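Local coordinates for 3-oxoacyl-(acyl-carrier protein) synthase II (Thermus thermophilus, PDB 1J3N) that catalyses the condensation step of fatty acid elongation as a homodimer, probably extending acyl chains with malonyl units carried on acyl-carrier protein, at residues P95-L101 against G149-S155; A75-Q80 against H143-Y148; L44-I48 against L206-N210; A196-F200 against G226-G230. All blocks are in the same frame, centred on the assembly; numbering follows the deposited sequence.

Interaction 1 of 4, residues P95-L101 against G149-S155; sequences PERVGTL and GFTGPSS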
loop_
_atom_site.group_PDB
_atom_site.type_symbol
_atom_site.label_atom_id
_atom_site.label_comp_id
_atom_site.label_asym_id
_atom_site.label_seq_id
_atom_site.Cartn_x
_atom_site.Cartn_y
_atom_site.Cartn_z
ATOM N N PRO A 95 23.891 0.289 1.351
ATOM C CA PRO A 95 22.610 0.976 1.550
ATOM C C PRO A 95 21.717 1.121 0.323
ATOM O O PRO A 95 20.493 1.156 0.449
ATOM C CB PRO A 95 23.031 2.322 2.140
ATOM C CG PRO A 95 24.398 2.538 1.552
ATOM C CD PRO A 95 25.019 1.177 1.688
ATOM N N GLU A 96 22.320 1.205 -0.860
ATOM C CA GLU A 96 21.553 1.350 -2.088
ATOM C C GLU A 96 20.890 0.050 -2.502
ATOM O O GLU A 96 19.981 0.054 -3.328
ATOM C CB GLU A 96 22.444 1.811 -3.245
ATOM C CG GLU A 96 23.138 3.135 -3.023
ATOM C CD GLU A 96 23.701 3.704 -4.312
ATOM O OE1 GLU A 96 24.288 2.933 -5.101
ATOM O OE2 GLU A 96 23.559 4.926 -4.532
ATOM N N ARG A 97 21.348 -1.055 -1.929
ATOM C CA ARG A 97 20.818 -2.365 -2.280
ATOM C C ARG A 97 19.874 -2.934 -1.233
ATOM O O ARG A 97 19.451 -4.089 -1.322
ATOM C CB ARG A 97 21.982 -3.326 -2.534
ATOM C CG ARG A 97 22.937 -2.840 -3.631
ATOM C CD ARG A 97 22.195 -2.667 -4.943
ATOM N NE ARG A 97 21.534 -3.909 -5.334
ATOM C CZ ARG A 97 20.602 -4.003 -6.279
ATOM N NH1 ARG A 97 20.205 -2.923 -6.944
ATOM N NH2 ARG A 97 20.077 -5.186 -6.566
ATOM N N VAL A 98 19.546 -2.115 -0.238
ATOM C CA VAL A 98 18.640 -2.533 0.818
ATOM C C VAL A 98 17.322 -1.790 0.692
ATOM O O VAL A 98 17.288 -0.558 0.704
ATOM C CB VAL A 98 19.214 -2.261 2.216
ATOM C CG1 VAL A 98 18.199 -2.682 3.274
ATOM C CG2 VAL A 98 20.509 -3.034 2.404
ATOM N N GLY A 99 16.243 -2.554 0.569
ATOM C CA GLY A 99 14.927 -1.963 0.445
ATOM C C GLY A 99 14.130 -2.130 1.720
ATOM O O GLY A 99 14.517 -2.885 2.623
ATOM N N THR A 100 13.012 -1.417 1.793
ATOM C CA THR A 100 12.134 -1.459 2.950
ATOM C C THR A 100 10.689 -1.566 2.463
ATOM O O THR A 100 10.292 -0.888 1.510
ATOM C CB THR A 100 12.303 -0.186 3.819
ATOM O OG1 THR A 100 12.147 0.972 3.003
ATOM C CG2 THR A 100 13.679 -0.133 4.452
ATOM N N LEU A 101 9.908 -2.429 3.106
ATOM C CA LEU A 101 8.519 -2.622 2.723
ATOM C C LEU A 101 7.714 -3.176 3.896
ATOM O O LEU A 101 7.438 -4.375 3.971
ATOM C CB LEU A 101 8.426 -3.580 1.530
ATOM C CG LEU A 101 7.413 -3.203 0.428
ATOM C CD1 LEU A 101 7.386 -4.293 -0.641
ATOM C CD2 LEU A 101 6.027 -3.019 1.020
ATOM N N GLY A 149 19.607 4.454 6.717
ATOM C CA GLY A 149 20.172 4.971 5.482
ATOM C C GLY A 149 20.009 4.051 4.283
ATOM O O GLY A 149 20.791 4.124 3.337
ATOM N N PHE A 150 19.001 3.180 4.323
ATOM C CA PHE A 150 18.743 2.252 3.227
ATOM C C PHE A 150 18.086 3.036 2.100
ATOM O O PHE A 150 16.969 3.536 2.253
ATOM C CB PHE A 150 17.810 1.124 3.683
ATOM C CG PHE A 150 18.353 0.284 4.817
ATOM C CD1 PHE A 150 19.715 0.015 4.922
ATOM C CD2 PHE A 150 17.485 -0.310 5.730
ATOM C CE1 PHE A 150 20.208 -0.827 5.905
ATOM C CE2 PHE A 150 17.961 -1.161 6.725
ATOM C CZ PHE A 150 19.328 -1.424 6.816
ATOM N N THR A 151 18.770 3.151 0.964
ATOM C CA THR A 151 18.229 3.923 -0.150
ATOM C C THR A 151 17.647 3.099 -1.300
ATOM O O THR A 151 17.414 3.622 -2.401
ATOM C CB THR A 151 19.289 4.887 -0.720
ATOM O OG1 THR A 151 20.408 4.131 -1.189
ATOM C CG2 THR A 151 19.756 5.870 0.359
ATOM N N GLY A 152 17.441 1.810 -1.052
ATOM C CA GLY A 152 16.829 0.954 -2.050
ATOM C C GLY A 152 15.338 1.275 -2.042
ATOM O O GLY A 152 14.879 2.044 -1.184
ATOM N N PRO A 153 14.546 0.712 -2.969
ATOM C CA PRO A 153 13.103 0.982 -3.011
ATOM C C PRO A 153 12.433 0.938 -1.630
ATOM O O PRO A 153 12.687 0.030 -0.842
ATOM C CB PRO A 153 12.585 -0.110 -3.941
ATOM C CG PRO A 153 13.699 -0.234 -4.934
ATOM C CD PRO A 153 14.938 -0.218 -4.046
ATOM N N SER A 154 11.585 1.925 -1.351
ATOM C CA SER A 154 10.878 2.024 -0.074
ATOM C C SER A 154 9.383 2.128 -0.363
ATOM O O SER A 154 8.876 3.208 -0.671
ATOM C CB SER A 154 11.354 3.268 0.691
ATOM O OG SER A 154 10.859 3.290 2.019
ATOM N N SER A 155 8.671 1.007 -0.260
ATOM C CA SER A 155 7.241 1.012 -0.548
ATOM C C SER A 155 6.369 0.538 0.607
ATOM O O SER A 155 6.861 0.045 1.626
ATOM C CB SER A 155 6.948 0.174 -1.799
ATOM O OG SER A 155 5.669 0.505 -2.328
HETATM O O HOH W 1 14.447 1.778 1.705
#
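Val-98 puts its CG1 methyl over the Phe-150 ring, 3.4 Å from the ring centroid and 13° off the normal, a CH-pi contact close to the centre of the face. CG1 reaches that spot because it lies anti to the backbone N (chi1 178°). The CG2 methyl of Thr-100 meets the same ring at its edge, beside CD2. On its other branch Thr-100 carries OG1, which lies 2.8 Å from Ser-154 OG, a probable hydrogen bond. Thr-100 OG1 also donates to a water, which in turn gives its protons to Phe-150 O and Gly-152 O and so ties the bend of 149-155 to the strand.

Backbone bonds run beside these side chains. Thr-151 N reaches Pro-95 O at 2.7 Å from above the carbonyl plane, and Gly-152 N makes a weak bond to Val-98 O. Thr-100 then donates from N to Pro-153 O (3.0 Å, 163°) and accepts from Ser-155 N at 3.1 Å, the pattern of a single parallel bridge between Thr-100 and Ser-154.

Further out, Gly-99 and Leu-101 bond to strand 182-189, while Arg-283 and His-399 of the second subunit bond to Thr-151 O and Ser-154 O. An irregular segment laid along strand 98-103 and facing the partner chain fits the N-terminal half of the thiolase fold, with its dimer interface.

Interaction 2 of 4, residues A75-Q80 against H143-Y148; sequences ALIAAQ and HIAMRY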
loop_
_atom_site.group_PDB
_atom_site.type_symbol
_atom_site.label_atom_id
_atom_site.label_comp_id
_atom_site.label_asym_id
_atom_site.label_seq_id
_atom_site.Cartn_x
_atom_site.Cartn_y
_atom_site.Cartn_z
ATOM N N ALA A 75 7.086 -0.995 14.245
ATOM C CA ALA A 75 7.855 -1.359 13.051
ATOM C C ALA A 75 9.363 -1.164 13.239
ATOM O O ALA A 75 10.161 -1.999 12.808
ATOM C CB ALA A 75 7.382 -0.557 11.867
ATOM N N LEU A 76 9.753 -0.057 13.868
ATOM C CA LEU A 76 11.170 0.223 14.098
ATOM C C LEU A 76 11.767 -0.802 15.058
ATOM O O LEU A 76 12.899 -1.257 14.876
ATOM C CB LEU A 76 11.348 1.650 14.643
ATOM C CG LEU A 76 11.104 2.757 13.610
ATOM C CD1 LEU A 76 11.082 4.129 14.263
ATOM C CD2 LEU A 76 12.203 2.690 12.564
ATOM N N ILE A 77 10.995 -1.183 16.070
ATOM C CA ILE A 77 11.450 -2.164 17.044
ATOM C C ILE A 77 11.618 -3.532 16.377
ATOM O O ILE A 77 12.627 -4.212 16.584
ATOM C CB ILE A 77 10.454 -2.278 18.222
ATOM C CG1 ILE A 77 10.465 -0.980 19.033
ATOM C CG2 ILE A 77 10.811 -3.484 19.099
ATOM C CD1 ILE A 77 9.366 -0.911 20.095
ATOM N N ALA A 78 10.639 -3.929 15.570
ATOM C CA ALA A 78 10.710 -5.220 14.882
ATOM C C ALA A 78 11.860 -5.245 13.883
ATOM O O ALA A 78 12.548 -6.254 13.747
ATOM C CB ALA A 78 9.393 -5.522 14.174
ATOM N N ALA A 79 12.069 -4.135 13.184
ATOM C CA ALA A 79 13.155 -4.052 12.214
ATOM C C ALA A 79 14.504 -4.182 12.916
ATOM O O ALA A 79 15.401 -4.855 12.408
ATOM C CB ALA A 79 13.079 -2.724 11.441
ATOM N N GLN A 80 14.657 -3.543 14.077
ATOM C CA GLN A 80 15.912 -3.641 14.827
ATOM C C GLN A 80 16.125 -5.095 15.248
ATOM O O GLN A 80 17.204 -5.660 15.058
ATOM C CB GLN A 80 15.888 -2.737 16.069
ATOM C CG GLN A 80 17.239 -2.658 16.791
ATOM C CD GLN A 80 17.255 -1.651 17.933
ATOM O OE1 GLN A 80 16.612 -0.602 17.866
ATOM N NE2 GLN A 80 18.012 -1.959 18.981
ATOM N N HIS A 143 10.494 5.530 7.960
ATOM C CA HIS A 143 11.297 5.675 9.161
ATOM C C HIS A 143 12.398 4.644 9.261
ATOM O O HIS A 143 13.473 4.934 9.777
ATOM C CB HIS A 143 10.410 5.645 10.407
ATOM C CG HIS A 143 9.914 6.995 10.804
ATOM N ND1 HIS A 143 10.758 7.980 11.275
ATOM C CD2 HIS A 143 8.683 7.552 10.737
ATOM C CE1 HIS A 143 10.066 9.086 11.479
ATOM N NE2 HIS A 143 8.804 8.853 11.159
ATOM N N ILE A 144 12.140 3.437 8.761
ATOM C CA ILE A 144 13.157 2.398 8.800
ATOM C C ILE A 144 14.280 2.756 7.829
ATOM O O ILE A 144 15.464 2.608 8.150
ATOM C CB ILE A 144 12.557 1.017 8.445
ATOM C CG1 ILE A 144 11.665 0.529 9.602
ATOM C CG2 ILE A 144 13.670 0.025 8.172
ATOM C CD1 ILE A 144 10.676 -0.580 9.215
ATOM N N ALA A 145 13.904 3.225 6.640
ATOM C CA ALA A 145 14.881 3.622 5.628
ATOM C C ALA A 145 15.738 4.782 6.124
ATOM O O ALA A 145 16.952 4.820 5.886
ATOM C CB ALA A 145 14.171 4.022 4.341
ATOM N N MET A 146 15.103 5.729 6.808
ATOM C CA MET A 146 15.806 6.896 7.330
ATOM C C MET A 146 16.761 6.554 8.467
ATOM O O MET A 146 17.887 7.053 8.518
ATOM C CB MET A 146 14.804 7.944 7.806
ATOM C CG MET A 146 13.982 8.557 6.684
ATOM S SD MET A 146 12.932 9.905 7.233
ATOM C CE MET A 146 11.525 9.031 7.879
ATOM N N ARG A 147 16.317 5.684 9.365
ATOM C CA ARG A 147 17.130 5.297 10.505
ATOM C C ARG A 147 18.435 4.609 10.123
ATOM O O ARG A 147 19.473 4.856 10.740
ATOM C CB ARG A 147 16.334 4.373 11.437
ATOM C CG ARG A 147 17.026 4.136 12.772
ATOM C CD ARG A 147 16.280 3.166 13.678
ATOM N NE ARG A 147 16.865 3.178 15.016
ATOM C CZ ARG A 147 16.597 2.296 15.975
ATOM N NH1 ARG A 147 15.746 1.304 15.757
ATOM N NH2 ARG A 147 17.178 2.417 17.162
ATOM N N TYR A 148 18.379 3.749 9.108
ATOM C CA TYR A 148 19.550 2.996 8.671
ATOM C C TYR A 148 20.210 3.476 7.378
ATOM O O TYR A 148 21.251 2.961 6.988
ATOM C CB TYR A 148 19.181 1.516 8.530
ATOM C CG TYR A 148 18.654 0.892 9.805
ATOM C CD1 TYR A 148 19.454 0.800 10.947
ATOM C CD2 TYR A 148 17.357 0.399 9.873
ATOM C CE1 TYR A 148 18.965 0.230 12.124
ATOM C CE2 TYR A 148 16.863 -0.172 11.038
ATOM C CZ TYR A 148 17.669 -0.254 12.160
ATOM O OH TYR A 148 17.171 -0.821 13.312
HETATM O O HOH W 2 14.775 0.278 13.675
#
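Leu-76 and Ile-144 lie alongside each other, pointing opposite ways, and their closest approach, Leu-76 CD2 to Ile-144 CG1 at 3.7 Å, marks the apolar centre. Ile-144 goes on to set CD1 against Ala-79 CB at 3.9 Å, with Ala-75 CB a little farther off. The small alanines let the isoleucine lie between them. His-143 adds its CB to the leucine methyls, while its imidazole turns off from helix 75-80.

Toward the edge the contact turns polar. Arg-147 runs extended, CG anti to the backbone N (chi1 -169°), and its guanidinium grips one oxygen with two groups: NH1 to Gln-80 OE1 at 3.0 Å, and a weak bond from NH2 to the same atom. Amide and guanidinium planes stand 63° apart, and OE1 sits somewhat out of the guanidinium plane. A water beside them donates to Leu-76 O and lies 2.7 Å from Tyr-148 OH; its still closer approach to Arg-147 NH1 is too short to trust. Tyr-148 OH also rests on Gln-80 CA, 3.4 Å away.

The segments 75-80 and 143-148 cross at -53° with axes 10.2 Å apart; their helices, 70-86 and 139-148, both touch strands 98-103 and 182-189: a helical layer against the sheet, as in the layered thiolase fold.

Interaction 3 of 4, residues L44-I48 against L206-N210; sequences LPVRI and LSTRN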
loop_
_atom_site.group_PDB
_atom_site.type_symbol
_atom_site.label_atom_id
_atom_site.label_comp_id
_atom_site.label_asym_id
_atom_site.label_seq_id
_atom_site.Cartn_x
_atom_site.Cartn_y
_atom_site.Cartn_z
ATOM N N LEU A 44 -17.356 -0.328 26.342
ATOM C CA LEU A 44 -17.460 -1.140 25.124
ATOM C C LEU A 44 -17.989 -2.563 25.330
ATOM O O LEU A 44 -17.933 -3.101 26.434
ATOM C CB LEU A 44 -16.096 -1.229 24.434
ATOM C CG LEU A 44 -15.429 0.058 23.944
ATOM C CD1 LEU A 44 -14.120 -0.291 23.244
ATOM C CD2 LEU A 44 -16.353 0.792 22.999
ATOM N N PRO A 45 -18.525 -3.180 24.258
ATOM C CA PRO A 45 -19.059 -4.549 24.313
ATOM C C PRO A 45 -17.936 -5.580 24.243
ATOM O O PRO A 45 -18.107 -6.734 24.650
ATOM C CB PRO A 45 -19.977 -4.612 23.094
ATOM C CG PRO A 45 -19.304 -3.707 22.119
ATOM C CD PRO A 45 -18.931 -2.521 23.001
ATOM N N VAL A 46 -16.797 -5.149 23.705
ATOM C CA VAL A 46 -15.604 -5.986 23.576
ATOM C C VAL A 46 -14.576 -5.321 24.474
ATOM O O VAL A 46 -14.194 -4.174 24.244
ATOM C CB VAL A 46 -15.075 -6.008 22.120
ATOM C CG1 VAL A 46 -13.786 -6.821 22.042
ATOM C CG2 VAL A 46 -16.122 -6.608 21.202
ATOM N N ARG A 47 -14.119 -6.036 25.491
ATOM C CA ARG A 47 -13.179 -5.449 26.435
ATOM C C ARG A 47 -11.912 -6.265 26.644
ATOM O O ARG A 47 -11.289 -6.198 27.712
ATOM C CB ARG A 47 -13.908 -5.226 27.767
ATOM C CG ARG A 47 -15.219 -4.458 27.588
ATOM C CD ARG A 47 -15.944 -4.214 28.905
ATOM N NE ARG A 47 -16.542 -5.427 29.466
ATOM C CZ ARG A 47 -17.724 -5.920 29.111
ATOM N NH1 ARG A 47 -18.455 -5.308 28.186
ATOM N NH2 ARG A 47 -18.182 -7.025 29.691
ATOM N N ILE A 48 -11.536 -7.025 25.617
ATOM C CA ILE A 48 -10.348 -7.876 25.655
ATOM C C ILE A 48 -9.539 -7.686 24.367
ATOM O O ILE A 48 -10.090 -7.332 23.326
ATOM C CB ILE A 48 -10.721 -9.375 25.751
ATOM C CG1 ILE A 48 -11.562 -9.779 24.534
ATOM C CG2 ILE A 48 -11.451 -9.647 27.058
ATOM C CD1 ILE A 48 -11.855 -11.275 24.433
ATOM N N LEU A 206 -16.076 -8.911 16.203
ATOM C CA LEU A 206 -15.264 -9.341 17.335
ATOM C C LEU A 206 -15.956 -10.269 18.340
ATOM O O LEU A 206 -17.169 -10.203 18.550
ATOM C CB LEU A 206 -14.736 -8.110 18.081
ATOM C CG LEU A 206 -13.991 -7.035 17.276
ATOM C CD1 LEU A 206 -13.488 -5.949 18.225
ATOM C CD2 LEU A 206 -12.815 -7.655 16.530
ATOM N N SER A 207 -15.159 -11.129 18.967
ATOM C CA SER A 207 -15.662 -12.055 19.970
ATOM C C SER A 207 -16.094 -11.252 21.190
ATOM O O SER A 207 -15.440 -10.280 21.562
ATOM C CB SER A 207 -14.562 -13.048 20.364
ATOM O OG SER A 207 -14.916 -13.768 21.534
ATOM N N THR A 208 -17.199 -11.652 21.812
ATOM C CA THR A 208 -17.691 -10.953 22.997
ATOM C C THR A 208 -17.497 -11.767 24.269
ATOM O O THR A 208 -18.188 -11.542 25.261
ATOM C CB THR A 208 -19.196 -10.610 22.869
ATOM O OG1 THR A 208 -19.941 -11.807 22.591
ATOM C CG2 THR A 208 -19.416 -9.593 21.754
ATOM N N ARG A 209 -16.554 -12.704 24.246
ATOM C CA ARG A 209 -16.301 -13.546 25.412
ATOM C C ARG A 209 -15.414 -12.859 26.454
ATOM O O ARG A 209 -14.354 -13.364 26.833
ATOM C CB ARG A 209 -15.666 -14.860 24.965
ATOM C CG ARG A 209 -15.729 -15.964 25.996
ATOM C CD ARG A 209 -15.549 -17.323 25.338
ATOM N NE ARG A 209 -16.426 -17.469 24.177
ATOM C CZ ARG A 209 -16.660 -18.619 23.548
ATOM N NH1 ARG A 209 -16.083 -19.738 23.968
ATOM N NH2 ARG A 209 -17.467 -18.647 22.493
ATOM N N ASN A 210 -15.862 -11.709 26.937
ATOM C CA ASN A 210 -15.086 -10.963 27.917
ATOM C C ASN A 210 -14.753 -11.757 29.180
ATOM O O ASN A 210 -13.712 -11.530 29.801
ATOM C CB ASN A 210 -15.825 -9.671 28.274
ATOM C CG ASN A 210 -16.052 -8.790 27.062
ATOM O OD1 ASN A 210 -15.108 -8.463 26.342
ATOM N ND2 ASN A 210 -17.303 -8.405 26.826
#
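Asn-210 reads the backbone of 44-48 with both ends of its amide. ND2 donates to Pro-45 O at 2.9 Å and 173°, with that oxygen lying in the asparagine's amide plane, while OD1 takes the proton of Arg-47 N at 2.8 Å. A single side chain thus holds a carbonyl and an N-H two residues apart and fixes its own amide rotation. In each bond the donor comes in from above the acceptor's carbonyl plane. Across the amide lies the Arg-47 guanidinium, with ND2 over one face near the rim. The two are both donors and are not hydrogen-bonded; NH1 instead turns back to Leu-44 O (2.9 Å), which lies in the guanidinium plane.

Next to the amide, Val-46 supplies the tight apolar part. Its CG2 packs on Leu-206 CB at 3.7 Å and also nears Ser-207 O, and Ile-48 places CG2 against the asparagine. Here 44-48 is the lead-in to strand 48-50, which pairs with strand 33-35 in a small two-stranded antiparallel sheet. The contact joins that sheet to the loop between helices 194-202 and 213-216, where 206-210 lies. An inverse gamma turn centred on Arg-209 brings Asn-210 round to face 44-48, and Asp-225 holds the residues before the turn through Ser-207 OG and Thr-208 N.

The solvent side is slacker. Thr-208 CG2 comes no nearer than 4.3 Å to Pro-45 O, and it is 4.5 Å from Val-46 CG2. Pro-45 and Thr-208 are exposed, and Pro-45 also packs on Asn-125 of the second subunit.

Interaction 4 of 4, residues A196-F200 against G226-G230; sequences AIGAF and GFVMG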
loop_
_atom_site.group_PDB
_atom_site.type_symbol
_atom_site.label_atom_id
_atom_site.label_comp_id
_atom_site.label_asym_id
_atom_site.label_seq_id
_atom_site.Cartn_x
_atom_site.Cartn_y
_atom_site.Cartn_z
ATOM N N ALA A 196 -11.275 2.136 17.193
ATOM C CA ALA A 196 -11.084 0.971 16.327
ATOM C C ALA A 196 -11.804 -0.263 16.861
ATOM O O ALA A 196 -12.465 -0.978 16.112
ATOM C CB ALA A 196 -9.607 0.677 16.169
ATOM N N ILE A 197 -11.660 -0.528 18.153
ATOM C CA ILE A 197 -12.332 -1.675 18.732
ATOM C C ILE A 197 -13.826 -1.384 18.713
ATOM O O ILE A 197 -14.648 -2.285 18.549
ATOM C CB ILE A 197 -11.842 -1.946 20.171
ATOM C CG1 ILE A 197 -10.366 -2.364 20.126
ATOM C CG2 ILE A 197 -12.695 -3.040 20.826
ATOM C CD1 ILE A 197 -9.786 -2.815 21.444
ATOM N N GLY A 198 -14.172 -0.112 18.864
ATOM C CA GLY A 198 -15.573 0.269 18.832
ATOM C C GLY A 198 -16.150 -0.004 17.454
ATOM O O GLY A 198 -17.233 -0.576 17.320
ATOM N N ALA A 199 -15.412 0.400 16.426
ATOM C CA ALA A 199 -15.825 0.213 15.037
ATOM C C ALA A 199 -16.000 -1.261 14.662
ATOM O O ALA A 199 -16.987 -1.634 14.025
ATOM C CB ALA A 199 -14.813 0.869 14.114
ATOM N N PHE A 200 -15.036 -2.095 15.046
ATOM C CA PHE A 200 -15.108 -3.523 14.750
ATOM C C PHE A 200 -16.192 -4.186 15.597
ATOM O O PHE A 200 -16.737 -5.221 15.218
ATOM C CB PHE A 200 -13.753 -4.195 15.010
ATOM C CG PHE A 200 -12.762 -4.020 13.893
ATOM C CD1 PHE A 200 -12.904 -4.729 12.703
ATOM C CD2 PHE A 200 -11.686 -3.150 14.030
ATOM C CE1 PHE A 200 -11.986 -4.577 11.662
ATOM C CE2 PHE A 200 -10.760 -2.988 12.994
ATOM C CZ PHE A 200 -10.912 -3.705 11.809
ATOM N N GLY A 226 -16.170 -14.772 16.426
ATOM C CA GLY A 226 -15.524 -13.533 16.030
ATOM C C GLY A 226 -14.087 -13.497 16.510
ATOM O O GLY A 226 -13.718 -14.240 17.423
ATOM N N PHE A 227 -13.267 -12.629 15.921
ATOM C CA PHE A 227 -11.870 -12.576 16.322
ATOM C C PHE A 227 -11.547 -11.617 17.461
ATOM O O PHE A 227 -12.411 -10.884 17.951
ATOM C CB PHE A 227 -10.966 -12.316 15.095
ATOM C CG PHE A 227 -11.069 -10.935 14.515
ATOM C CD1 PHE A 227 -10.394 -9.867 15.095
ATOM C CD2 PHE A 227 -11.802 -10.711 13.356
ATOM C CE1 PHE A 227 -10.442 -8.600 14.527
ATOM C CE2 PHE A 227 -11.857 -9.450 12.785
ATOM C CZ PHE A 227 -11.172 -8.391 13.374
ATOM N N VAL A 228 -10.298 -11.675 17.909
ATOM C CA VAL A 228 -9.818 -10.820 18.986
ATOM C C VAL A 228 -8.767 -9.938 18.339
ATOM O O VAL A 228 -7.933 -10.423 17.574
ATOM C CB VAL A 228 -9.170 -11.647 20.123
ATOM C CG1 VAL A 228 -8.686 -10.720 21.243
ATOM C CG2 VAL A 228 -10.173 -12.646 20.670
ATOM N N MET A 229 -8.811 -8.641 18.618
ATOM C CA MET A 229 -7.830 -7.754 18.011
ATOM C C MET A 229 -6.521 -7.830 18.769
ATOM O O MET A 229 -6.502 -7.784 19.997
ATOM C CB MET A 229 -8.313 -6.304 17.997
ATOM C CG MET A 229 -7.438 -5.409 17.112
ATOM S SD MET A 229 -7.658 -3.645 17.420
ATOM C CE MET A 229 -9.066 -3.282 16.365
ATOM N N GLY A 230 -5.433 -7.953 18.019
ATOM C CA GLY A 230 -4.112 -8.018 18.609
ATOM C C GLY A 230 -3.310 -6.866 18.045
ATOM O O GLY A 230 -3.789 -6.134 17.185
#
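Met-229 sends its CG anti to the backbone N, runs straight on to SD, and then bends at the thioether (chi3 -86°), which swings CE into the side of helix 194-202. Phe-227 is turned differently: its CG stands between the backbone N and the carbonyl carbon (chi1 70°), and that brings the far end of the ring toward the same helix. Phe-200 projects from the helix to meet both.

The methyl CE of Met-229 lies 3.5 Å from Phe-200 CD2, approaching the ring obliquely, and also touches Ala-196 CB at 4.0 Å. One atom back along the side chain, SD sits 4.0 Å from Ile-197 CG1. The thioether end is therefore received by three residues of one helical side. The two phenylalanines form an offset edge-to-face pair, the edge of Phe-227 directed at the face of Phe-200, with centroids 5.9 Å apart and planes at 67°. Their nearest atoms are Phe-227 CZ and Phe-200 CD1, 4.1 Å from each other.

Leu-206 packs on both rings, Phe-227 meets the ring of His-338, and Phe-200 reaches Ile-132 of the second subunit. No hydrogen bond crosses between the segments. Helix 194-202 and the chain leading into strand 232-240 are joined here by buried carbon and sulfur surfaces alone, so the fit rests on shape and exclusion of water, with the aromatic pair adding a mild preference in direction.

Interactions 1 and 2 share one end of the subunit, touching where Thr-100 and Phe-150 meet Ile-144 and Ala-145; interaction 1 uses strand 98-103 and the loop after helix 139-148, and interaction 2 uses that helix, which packs on the same strand. Interactions 3 and 4 meet on the opposite side of the chain's centre from interaction 1, their centres about 40 and 33 Å from its own; Ser-207 N probably bonds to Phe-227 O. Interactions 1 and 4 are buried, yet the first is largely backbone hydrogen bonding along a strand and the fourth wholly apolar. Interactions 2 and 3 are partly buried and mix an apolar patch with hydrogen bonds made by side-chain amides. All four reach the second subunit.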